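Local atomic coordinates of M32 carboxypeptidase (Chitinophagaceae bacterium, PDB entry 7A03), a protein that probably acts as a metal-dependent carboxypeptidase of the M32 family, removing amino acids from the C-terminal ends of peptides. Residues A[202-215]-A[251-265]. Sequence-based numbering, arbitrary orientation. Where two conformers were deposited one is given.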
ATOM      1  N   LEU A 202     -15.740  -8.799  20.187  1.00 17.35           N
ATOM      2  CA  LEU A 202     -14.885  -9.064  19.034  1.00 16.96           C
ATOM      3  C   LEU A 202     -13.773 -10.046  19.362  1.00 18.40           C
ATOM      4  O   LEU A 202     -13.168 -10.607  18.441  1.00 19.66           O
ATOM      5  CB  LEU A 202     -14.278  -7.770  18.490  1.00 20.62           C
ATOM      6  CG  LEU A 202     -15.211  -6.766  17.821  1.00 18.94           C
ATOM      7  CD1 LEU A 202     -14.388  -5.570  17.368  1.00 18.12           C
ATOM      8  CD2 LEU A 202     -15.947  -7.372  16.641  1.00 19.65           C
ATOM      9  N   HIS A 203     -13.508 -10.280  20.650  1.00 21.49           N
ATOM     10  CA  HIS A 203     -12.473 -11.211  21.069  1.00 25.25           C
ATOM     11  C   HIS A 203     -13.046 -12.512  21.614  1.00 21.56           C
ATOM     12  O   HIS A 203     -12.326 -13.275  22.267  1.00 24.44           O
ATOM     13  CB  HIS A 203     -11.513 -10.546  22.053  1.00 26.01           C
ATOM     14  CG  HIS A 203     -10.641  -9.512  21.415  1.00 33.05           C
ATOM     15  ND1 HIS A 203     -11.141  -8.333  20.902  1.00 40.89           N
ATOM     16  CD2 HIS A 203      -9.308  -9.489  21.177  1.00 39.11           C
ATOM     17  CE1 HIS A 203     -10.152  -7.622  20.390  1.00 40.22           C
ATOM     18  NE2 HIS A 203      -9.030  -8.302  20.543  1.00 40.01           N
ATOM     19  N   LEU A 204     -14.322 -12.784  21.350  1.00 17.74           N
ATOM     20  CA  LEU A 204     -14.900 -14.101  21.607  1.00 18.47           C
ATOM     21  C   LEU A 204     -14.373 -15.089  20.558  1.00 20.12           C
ATOM     22  O   LEU A 204     -13.495 -14.778  19.744  1.00 22.82           O
ATOM     23  CB  LEU A 204     -16.425 -14.018  21.621  1.00 19.01           C
ATOM     24  CG  LEU A 204     -17.063 -13.189  22.732  1.00 20.96           C
ATOM     25  CD1 LEU A 204     -18.564 -12.969  22.508  1.00 22.07           C
ATOM     26  CD2 LEU A 204     -16.800 -13.867  24.072  1.00 20.50           C
ATOM     27  N   HIS A 205     -14.911 -16.303  20.557  1.00 19.90           N
ATOM     28  CA  HIS A 205     -14.449 -17.346  19.646  1.00 18.42           C
ATOM     29  C   HIS A 205     -15.285 -17.320  18.374  1.00 18.50           C
ATOM     30  O   HIS A 205     -16.503 -17.519  18.421  1.00 22.73           O
ATOM     31  CB  HIS A 205     -14.544 -18.732  20.289  1.00 19.29           C
ATOM     32  CG  HIS A 205     -14.203 -19.851  19.347  1.00 24.95           C
ATOM     33  ND1 HIS A 205     -12.909 -20.270  19.129  1.00 30.51           N
ATOM     34  CD2 HIS A 205     -14.987 -20.628  18.561  1.00 26.22           C
ATOM     35  CE1 HIS A 205     -12.909 -21.259  18.251  1.00 30.13           C
ATOM     36  NE2 HIS A 205     -14.159 -21.498  17.894  1.00 30.39           N
ATOM     37  N   PHE A 206     -14.625 -17.120  17.233  1.00 18.51           N
ATOM     38  CA  PHE A 206     -15.288 -17.050  15.934  1.00 18.29           C
ATOM     39  C   PHE A 206     -14.776 -18.193  15.063  1.00 15.93           C
ATOM     40  O   PHE A 206     -13.632 -18.156  14.595  1.00 16.47           O
ATOM     41  CB  PHE A 206     -15.058 -15.686  15.276  1.00 17.12           C
ATOM     42  CG  PHE A 206     -15.812 -14.562  15.934  1.00 17.09           C
ATOM     43  CD1 PHE A 206     -15.309 -13.948  17.068  1.00 17.09           C
ATOM     44  CD2 PHE A 206     -17.029 -14.125  15.419  1.00 14.89           C
ATOM     45  CE1 PHE A 206     -16.006 -12.911  17.687  1.00 16.60           C
ATOM     46  CE2 PHE A 206     -17.732 -13.072  16.017  1.00 16.59           C
ATOM     47  CZ  PHE A 206     -17.215 -12.472  17.158  1.00 17.62           C
ATOM     48  N   ASP A 207     -15.637 -19.192  14.846  1.00 15.77           N
ATOM     49  CA  ASP A 207     -15.268 -20.414  14.128  1.00 14.63           C
ATOM     50  C   ASP A 207     -14.473 -20.137  12.858  1.00 18.63           C
ATOM     51  O   ASP A 207     -14.880 -19.339  12.007  1.00 19.32           O
ATOM     52  CB  ASP A 207     -16.536 -21.210  13.791  1.00 20.75           C
ATOM     53  CG  ASP A 207     -16.238 -22.497  13.035  1.00 25.23           C
ATOM     54  OD1 ASP A 207     -15.815 -23.469  13.687  1.00 27.68           O
ATOM     55  OD2 ASP A 207     -16.437 -22.544  11.796  1.00 27.38           O
ATOM     56  N   ARG A 208     -13.352 -20.850  12.718  1.00 17.97           N
ATOM     57  CA  ARG A 208     -12.424 -20.588  11.623  1.00 18.81           C
ATOM     58  C   ARG A 208     -13.058 -20.861  10.265  1.00 20.71           C
ATOM     59  O   ARG A 208     -12.873 -20.082   9.320  1.00 16.65           O
ATOM     60  CB  ARG A 208     -11.167 -21.444  11.802  1.00 24.52           C
ATOM     61  CG  ARG A 208     -10.204 -21.382  10.637  1.00 31.83           C
ATOM     62  CD  ARG A 208      -8.980 -22.234  10.896  1.00 37.22           C
ATOM     63  NE  ARG A 208      -7.892 -21.883   9.988  1.00 44.35           N
ATOM     64  CZ  ARG A 208      -6.955 -20.979  10.262  1.00 47.57           C
ATOM     65  NH1 ARG A 208      -6.971 -20.336  11.422  1.00 49.74           N
ATOM     66  NH2 ARG A 208      -6.002 -20.719   9.376  1.00 44.99           N
ATOM     67  N   ASP A 209     -13.787 -21.971  10.135  1.00 19.08           N
ATOM     68  CA  ASP A 209     -14.376 -22.306   8.841  1.00 18.92           C
ATOM     69  C   ASP A 209     -15.466 -21.310   8.461  1.00 16.78           C
ATOM     70  O   ASP A 209     -15.598 -20.942   7.283  1.00 17.81           O
ATOM     71  CB  ASP A 209     -14.898 -23.749   8.851  1.00 17.68           C
ATOM     72  CG  ASP A 209     -13.777 -24.774   8.741  1.00 32.92           C
ATOM     73  OD1 ASP A 209     -12.601 -24.373   8.562  1.00 33.29           O
ATOM     74  OD2 ASP A 209     -14.070 -25.985   8.830  1.00 39.11           O
ATOM     75  N   LYS A 210     -16.233 -20.841   9.453  1.00 17.78           N
ATOM     76  CA  LYS A 210     -17.222 -19.800   9.196  1.00 13.99           C
ATOM     77  C   LYS A 210     -16.551 -18.494   8.781  1.00 12.92           C
ATOM     78  O   LYS A 210     -17.006 -17.830   7.846  1.00 14.62           O
ATOM     79  CB  LYS A 210     -18.099 -19.583  10.429  1.00 14.39           C
ATOM     80  CG  LYS A 210     -19.150 -20.674  10.676  1.00 23.62           C
ATOM     81  CD  LYS A 210     -19.816 -20.453  12.034  1.00 26.60           C
ATOM     82  CE  LYS A 210     -21.173 -21.119  12.121  1.00 39.64           C
ATOM     83  NZ  LYS A 210     -21.161 -22.465  11.489  1.00 46.66           N
ATOM     84  N   GLN A 211     -15.455 -18.118   9.438  1.00 13.96           N
ATOM     85  CA  GLN A 211     -14.736 -16.923   8.994  1.00 16.36           C
ATOM     86  C   GLN A 211     -14.239 -17.079   7.561  1.00 14.91           C
ATOM     87  O   GLN A 211     -14.353 -16.154   6.740  1.00 12.93           O
ATOM     88  CB  GLN A 211     -13.576 -16.603   9.933  1.00 13.56           C
ATOM     89  CG  GLN A 211     -14.000 -16.116  11.302  1.00 15.74           C
ATOM     90  CD  GLN A 211     -12.872 -15.426  12.006  1.00 16.13           C
ATOM     91  OE1 GLN A 211     -12.407 -14.380  11.558  1.00 15.67           O
ATOM     92  NE2 GLN A 211     -12.400 -16.006  13.096  1.00 16.98           N
ATOM     93  N   TRP A 212     -13.653 -18.235   7.245  1.00 13.25           N
ATOM     94  CA  TRP A 212     -13.119 -18.442   5.902  1.00 13.82           C
ATOM     95  C   TRP A 212     -14.200 -18.228   4.853  1.00 13.26           C
ATOM     96  O   TRP A 212     -14.011 -17.471   3.881  1.00 15.08           O
ATOM     97  CB  TRP A 212     -12.532 -19.847   5.786  1.00 16.67           C
ATOM     98  CG  TRP A 212     -12.144 -20.174   4.391  1.00 17.80           C
ATOM     99  CD1 TRP A 212     -12.878 -20.868   3.485  1.00 19.07           C
ATOM    100  CD2 TRP A 212     -10.921 -19.815   3.727  1.00 16.69           C
ATOM    101  NE1 TRP A 212     -12.199 -20.970   2.295  1.00 19.71           N
ATOM    102  CE2 TRP A 212     -11.001 -20.316   2.409  1.00 16.44           C
ATOM    103  CE3 TRP A 212      -9.781 -19.096   4.108  1.00 16.63           C
ATOM    104  CZ2 TRP A 212      -9.963 -20.161   1.480  1.00 15.46           C
ATOM    105  CZ3 TRP A 212      -8.742 -18.940   3.178  1.00 17.96           C
ATOM    106  CH2 TRP A 212      -8.851 -19.458   1.879  1.00 15.80           C
ATOM    107  N   GLN A 213     -15.363 -18.869   5.055  1.00 14.10           N
ATOM    108  CA  GLN A 213     -16.431 -18.754   4.070  1.00 14.32           C
ATOM    109  C   GLN A 213     -16.999 -17.341   4.020  1.00 13.52           C
ATOM    110  O   GLN A 213     -17.398 -16.880   2.945  1.00 16.62           O
ATOM    111  CB  GLN A 213     -17.520 -19.794   4.333  1.00 19.91           C
ATOM    112  CG  GLN A 213     -18.548 -19.907   3.213  1.00 17.07           C
ATOM    113  CD  GLN A 213     -17.922 -20.260   1.890  1.00 22.73           C
ATOM    114  OE1 GLN A 213     -17.201 -21.254   1.782  1.00 31.24           O
ATOM    115  NE2 GLN A 213     -18.168 -19.437   0.876  1.00 21.84           N
ATOM    116  N   LEU A 214     -17.025 -16.647   5.160  1.00 14.89           N
ATOM    117  CA  LEU A 214     -17.484 -15.262   5.187  1.00 15.29           C
ATOM    118  C   LEU A 214     -16.631 -14.393   4.275  1.00 11.70           C
ATOM    119  O   LEU A 214     -17.153 -13.590   3.486  1.00 11.83           O
ATOM    120  CB  LEU A 214     -17.426 -14.736   6.623  1.00 12.83           C
ATOM    121  CG  LEU A 214     -17.593 -13.222   6.805  1.00 15.96           C
ATOM    122  CD1 LEU A 214     -18.948 -12.794   6.284  1.00 15.55           C
ATOM    123  CD2 LEU A 214     -17.443 -12.854   8.268  1.00 14.11           C
ATOM    124  N   GLY A 215     -15.306 -14.549   4.373  1.00 11.86           N
ATOM    125  CA  GLY A 215     -14.418 -13.751   3.533  1.00 12.27           C
ATOM    126  C   GLY A 215     -14.573 -14.066   2.057  1.00 13.54           C
ATOM    127  O   GLY A 215     -14.594 -13.160   1.209  1.00 15.20           O
ATOM    128  N   THR A 251      -5.131 -14.309   3.148  1.00 14.28           N
ATOM    129  CA  THR A 251      -5.669 -13.758   4.371  1.00 13.05           C
ATOM    130  C   THR A 251      -5.139 -14.582   5.526  1.00 15.02           C
ATOM    131  O   THR A 251      -4.434 -15.579   5.334  1.00 15.50           O
ATOM    132  CB  THR A 251      -7.197 -13.660   4.315  1.00 15.37           C
ATOM    133  OG1 THR A 251      -7.659 -12.871   5.425  1.00 15.37           O
ATOM    134  CG2 THR A 251      -7.841 -15.049   4.366  1.00 17.09           C
ATOM    135  N   ARG A 252      -5.478 -14.155   6.734  1.00 14.91           N
ATOM    136  CA  ARG A 252      -5.137 -14.878   7.941  1.00 17.36           C
ATOM    137  C   ARG A 252      -6.349 -14.827   8.854  1.00 18.03           C
ATOM    138  O   ARG A 252      -7.083 -13.834   8.880  1.00 18.09           O
ATOM    139  CB  ARG A 252      -3.938 -14.239   8.654  1.00 19.38           C
ATOM    140  CG  ARG A 252      -4.030 -12.731   8.737  1.00 31.42           C
ATOM    141  CD  ARG A 252      -2.908 -12.131   9.565  1.00 39.75           C
ATOM    142  NE  ARG A 252      -3.181 -10.732   9.882  1.00 43.98           N
ATOM    143  CZ  ARG A 252      -2.854 -10.150  11.032  1.00 57.97           C
ATOM    144  NH1 ARG A 252      -2.243 -10.851  11.980  1.00 62.45           N
ATOM    145  NH2 ARG A 252      -3.145  -8.872  11.238  1.00 59.67           N
ATOM    146  N   ILE A 253      -6.559 -15.894   9.603  1.00 17.57           N
ATOM    147  CA  ILE A 253      -7.716 -16.009  10.477  1.00 14.42           C
ATOM    148  C   ILE A 253      -7.236 -16.096  11.917  1.00 18.78           C
ATOM    149  O   ILE A 253      -6.354 -16.902  12.230  1.00 20.96           O
ATOM    150  CB  ILE A 253      -8.556 -17.244  10.118  1.00 14.46           C
ATOM    151  CG1 ILE A 253      -9.126 -17.111   8.713  1.00 17.76           C
ATOM    152  CG2 ILE A 253      -9.693 -17.435  11.140  1.00 19.23           C
ATOM    153  CD1 ILE A 253      -9.606 -18.407   8.145  1.00 19.31           C
ATOM    154  N   ASP A 254      -7.830 -15.276  12.792  1.00 16.55           N
ATOM    155  CA  ASP A 254      -7.661 -15.387  14.241  1.00 14.16           C
ATOM    156  C   ASP A 254      -9.019 -15.799  14.794  1.00 14.54           C
ATOM    157  O   ASP A 254      -9.981 -15.027  14.709  1.00 16.96           O
ATOM    158  CB  ASP A 254      -7.200 -14.062  14.855  1.00 17.35           C
ATOM    159  CG  ASP A 254      -6.777 -14.204  16.307  1.00 21.65           C
ATOM    160  OD1 ASP A 254      -7.296 -15.107  16.990  1.00 21.63           O
ATOM    161  OD2 ASP A 254      -5.921 -13.415  16.771  1.00 28.51           O
ATOM    162  N   GLU A 255      -9.116 -17.013  15.346  1.00 20.63           N
ATOM    163  CA  GLU A 255     -10.404 -17.449  15.882  1.00 17.13           C
ATOM    164  C   GLU A 255     -10.840 -16.670  17.116  1.00 20.90           C
ATOM    165  O   GLU A 255     -12.002 -16.791  17.515  1.00 25.56           O
ATOM    166  CB  GLU A 255     -10.429 -18.939  16.239  1.00 24.59           C
ATOM    167  CG  GLU A 255     -10.004 -19.894  15.155  1.00 34.22           C
ATOM    168  CD  GLU A 255      -9.579 -21.234  15.726  1.00 46.03           C
ATOM    169  OE1 GLU A 255      -9.650 -21.398  16.965  1.00 47.05           O
ATOM    170  OE2 GLU A 255      -9.175 -22.118  14.939  1.00 50.28           O
ATOM    171  N   ASN A 256      -9.951 -15.896  17.736  1.00 18.03           N
ATOM    172  CA  ASN A 256     -10.302 -15.102  18.909  1.00 22.51           C
ATOM    173  C   ASN A 256     -10.205 -13.605  18.653  1.00 22.73           C
ATOM    174  O   ASN A 256     -10.072 -12.823  19.599  1.00 23.00           O
ATOM    175  CB  ASN A 256      -9.444 -15.491  20.111  1.00 20.56           C
ATOM    176  CG  ASN A 256      -9.509 -16.975  20.403  1.00 23.86           C
ATOM    177  OD1 ASN A 256     -10.571 -17.515  20.715  1.00 24.74           O
ATOM    178  ND2 ASN A 256      -8.373 -17.645  20.288  1.00 28.31           N
ATOM    179  N   ASP A 257     -10.258 -13.187  17.396  1.00 19.56           N
ATOM    180  CA  ASP A 257     -10.246 -11.764  17.079  1.00 18.64           C
ATOM    181  C   ASP A 257     -10.931 -11.592  15.731  1.00 19.80           C
ATOM    182  O   ASP A 257     -10.299 -11.732  14.678  1.00 19.02           O
ATOM    183  CB  ASP A 257      -8.832 -11.211  17.061  1.00 22.57           C
ATOM    184  CG  ASP A 257      -8.805  -9.710  16.937  1.00 26.11           C
ATOM    185  OD1 ASP A 257      -9.880  -9.114  16.691  1.00 22.94           O
ATOM    186  OD2 ASP A 257      -7.711  -9.123  17.100  1.00 31.32           O
ATOM    187  N   PHE A 258     -12.218 -11.268  15.776  1.00 16.04           N
ATOM    188  CA  PHE A 258     -12.981 -11.086  14.559  1.00 15.12           C
ATOM    189  C   PHE A 258     -12.518  -9.878  13.745  1.00 15.39           C
ATOM    190  O   PHE A 258     -12.813  -9.807  12.547  1.00 15.76           O
ATOM    191  CB  PHE A 258     -14.474 -10.963  14.900  1.00 13.73           C
ATOM    192  CG  PHE A 258     -15.363 -10.984  13.699  1.00 14.01           C
ATOM    193  CD1 PHE A 258     -15.562 -12.160  12.985  1.00 14.98           C
ATOM    194  CD2 PHE A 258     -15.994  -9.830  13.261  1.00 20.02           C
ATOM    195  CE1 PHE A 258     -16.386 -12.174  11.862  1.00 15.77           C
ATOM    196  CE2 PHE A 258     -16.820  -9.844  12.143  1.00 17.78           C
ATOM    197  CZ  PHE A 258     -17.014 -11.018  11.446  1.00 20.02           C
ATOM    198  N   SER A 259     -11.794  -8.934  14.359  0.59 15.49           N
ATOM    199  CA  SER A 259     -11.345  -7.735  13.643  0.59 17.31           C
ATOM    200  C   SER A 259     -10.358  -8.049  12.526  0.59 16.35           C
ATOM    201  O   SER A 259     -10.159  -7.230  11.623  0.59 14.03           O
ATOM    202  CB  SER A 259     -10.666  -6.770  14.619  0.59 16.21           C
ATOM    203  OG  SER A 259     -11.534  -6.414  15.677  0.59 20.50           O
ATOM    204  N   ASN A 260      -9.741  -9.219  12.557  1.00 13.40           N
ATOM    205  CA  ASN A 260      -8.596  -9.483  11.691  1.00 15.70           C
ATOM    206  C   ASN A 260      -9.039  -9.836  10.275  1.00 17.80           C
ATOM    207  O   ASN A 260      -8.901  -9.032   9.341  1.00 17.44           O
ATOM    208  CB  ASN A 260      -7.740 -10.588  12.316  1.00 18.53           C
ATOM    209  CG  ASN A 260      -6.363 -10.686  11.704  1.00 31.84           C
ATOM    210  OD1 ASN A 260      -6.196 -10.587  10.489  1.00 42.38           O
ATOM    211  ND2 ASN A 260      -5.361 -10.910  12.550  1.00 33.88           N
ATOM    212  N   MET A 261      -9.580 -11.039  10.110  1.00 15.07           N
ATOM    213  CA  MET A 261      -9.723 -11.604   8.777  1.00 13.60           C
ATOM    214  C   MET A 261     -10.655 -10.790   7.896  1.00 14.09           C
ATOM    215  O   MET A 261     -10.345 -10.558   6.723  1.00 14.21           O
ATOM    216  CB  MET A 261     -10.203 -13.050   8.852  1.00 17.14           C
ATOM    217  CG  MET A 261     -10.186 -13.755   7.509  1.00 14.48           C
ATOM    218  SD  MET A 261     -11.672 -14.749   7.169  1.00 14.24           S
ATOM    219  CE  MET A 261     -12.931 -13.464   7.097  1.00 16.82           C
ATOM    220  N   THR A 262     -11.823 -10.394   8.423  1.00 13.05           N
ATOM    221  CA  THR A 262     -12.852  -9.822   7.564  1.00 13.78           C
ATOM    222  C   THR A 262     -12.326  -8.573   6.858  1.00 12.63           C
ATOM    223  O   THR A 262     -12.463  -8.421   5.630  1.00 11.25           O
ATOM    224  CB  THR A 262     -14.114  -9.532   8.387  1.00 15.14           C
ATOM    225  OG1 THR A 262     -14.810 -10.772   8.604  1.00 14.56           O
ATOM    226  CG2 THR A 262     -15.039  -8.560   7.669  1.00 15.43           C
ATOM    227  N   TRP A 263     -11.685  -7.688   7.626  1.00 12.19           N
ATOM    228  CA  TRP A 263     -11.157  -6.460   7.044  1.00 14.68           C
ATOM    229  C   TRP A 263      -9.880  -6.698   6.244  1.00 13.69           C
ATOM    230  O   TRP A 263      -9.634  -5.971   5.269  1.00 12.44           O
ATOM    231  CB  TRP A 263     -11.033  -5.344   8.098  1.00 11.74           C
ATOM    232  CG  TRP A 263     -12.407  -4.875   8.500  1.00 13.38           C
ATOM    233  CD1 TRP A 263     -13.133  -3.867   7.939  1.00 13.20           C
ATOM    234  CD2 TRP A 263     -13.260  -5.485   9.472  1.00 12.11           C
ATOM    235  NE1 TRP A 263     -14.377  -3.796   8.525  1.00 14.00           N
ATOM    236  CE2 TRP A 263     -14.471  -4.770   9.485  1.00 15.18           C
ATOM    237  CE3 TRP A 263     -13.101  -6.550  10.363  1.00 13.70           C
ATOM    238  CZ2 TRP A 263     -15.517  -5.101  10.338  1.00 14.92           C
ATOM    239  CZ3 TRP A 263     -14.138  -6.883  11.197  1.00 12.28           C
ATOM    240  CH2 TRP A 263     -15.333  -6.167  11.179  1.00 13.23           C
ATOM    241  N   SER A 264      -9.068  -7.704   6.604  1.00 14.48           N
ATOM    242  CA  SER A 264      -7.962  -8.068   5.718  1.00 14.49           C
ATOM    243  C   SER A 264      -8.493  -8.477   4.343  1.00 10.87           C
ATOM    244  O   SER A 264      -7.943  -8.095   3.296  1.00 11.79           O
ATOM    245  CB  SER A 264      -7.153  -9.223   6.318  1.00 16.01           C
ATOM    246  OG  SER A 264      -6.425  -8.819   7.460  1.00 18.94           O
ATOM    247  N   CYS A 265      -9.545  -9.297   4.338  1.00 11.80           N
ATOM    248  CA  CYS A 265     -10.101  -9.795   3.090  1.00 10.68           C
ATOM    249  C   CYS A 265     -10.646  -8.643   2.258  1.00 10.79           C
ATOM    250  O   CYS A 265     -10.416  -8.574   1.051  1.00 12.96           O
ATOM    251  CB  CYS A 265     -11.254 -10.735   3.427  1.00 11.40           C
ATOM    252  SG  CYS A 265     -10.753 -12.385   3.906  1.00 12.37           S
TER
HETATM  253  O   HOH W   1     -11.810 -16.018  22.429  1.00 27.66           O
HETATM  254  O   HOH W   2      -4.606 -18.071   9.575  1.00 23.61           O
HETATM  255  O   HOH W   3     -13.151 -11.754  10.690  1.00 16.44           O
HETATM  256  O   HOH W   4      -9.912 -13.169  12.257  1.00 16.83           O
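Phe206 N donates to Glu255 O (2.7 Å) and Phe258 N to Leu202 O, two nearly straight backbone bonds that tie together the segments leading into helices 208-215 and 258-265. The axes of these two short helical segments run near-parallel, at 22°, and approach to 9.5 Å. Between these bonds the chains also meet through CA-H...O contacts, among them Asn256 CA to Leu204 O.

Beside them the two phenylalanines pack: Phe258 CB sits over the centre of the Phe206 ring, 3.7 Å from its centroid and only 8° off the normal, a CH-pi contact, while the ring planes are inclined at 31°. With CG anti to the backbone N, the Phe258 ring extends between Leu202 CD2 and Leu214 CD2, both at its edge; Phe337 and Ile321 of neighbouring helices also touch it.

Each helix begins with a side-chain N-cap: Asp207 accepts from Lys210 N, Asp257 from Ser259 N. The second helix continues through an HExxH sequence (His267, Glu268, His271), the pattern that in this metallopeptidase clan usually marks the metal-binding helix, and probably does so here, although no metal is bound to those histidines.

Gln211, from helix 208-215, ties the loop before its own helix to the type I beta turn Asp254-Asp257, and reaches helix 258-265 through water. Its NE2 grips Phe206 O and Asp254 O, both close to the amide plane, fixing the amide's rotation; at Asp254 O (3.1 Å) it arrives above the carbonyl plane, on the face opposite Asp257 N. Gln211 OE1 accepts from water 3, which also donates to Phe258 O and accepts from Thr262 OG1.

On the flank, Ile253 packs against a guanidinium face of Arg208 by its CB, 3.7 Å from Arg208 NH1, and water 2 bridges Arg208 NH2 to Ile253 N. Ile253 CD1 reaches the edge of the Trp212 ring system and lies 4.0 Å from Trp212 CB.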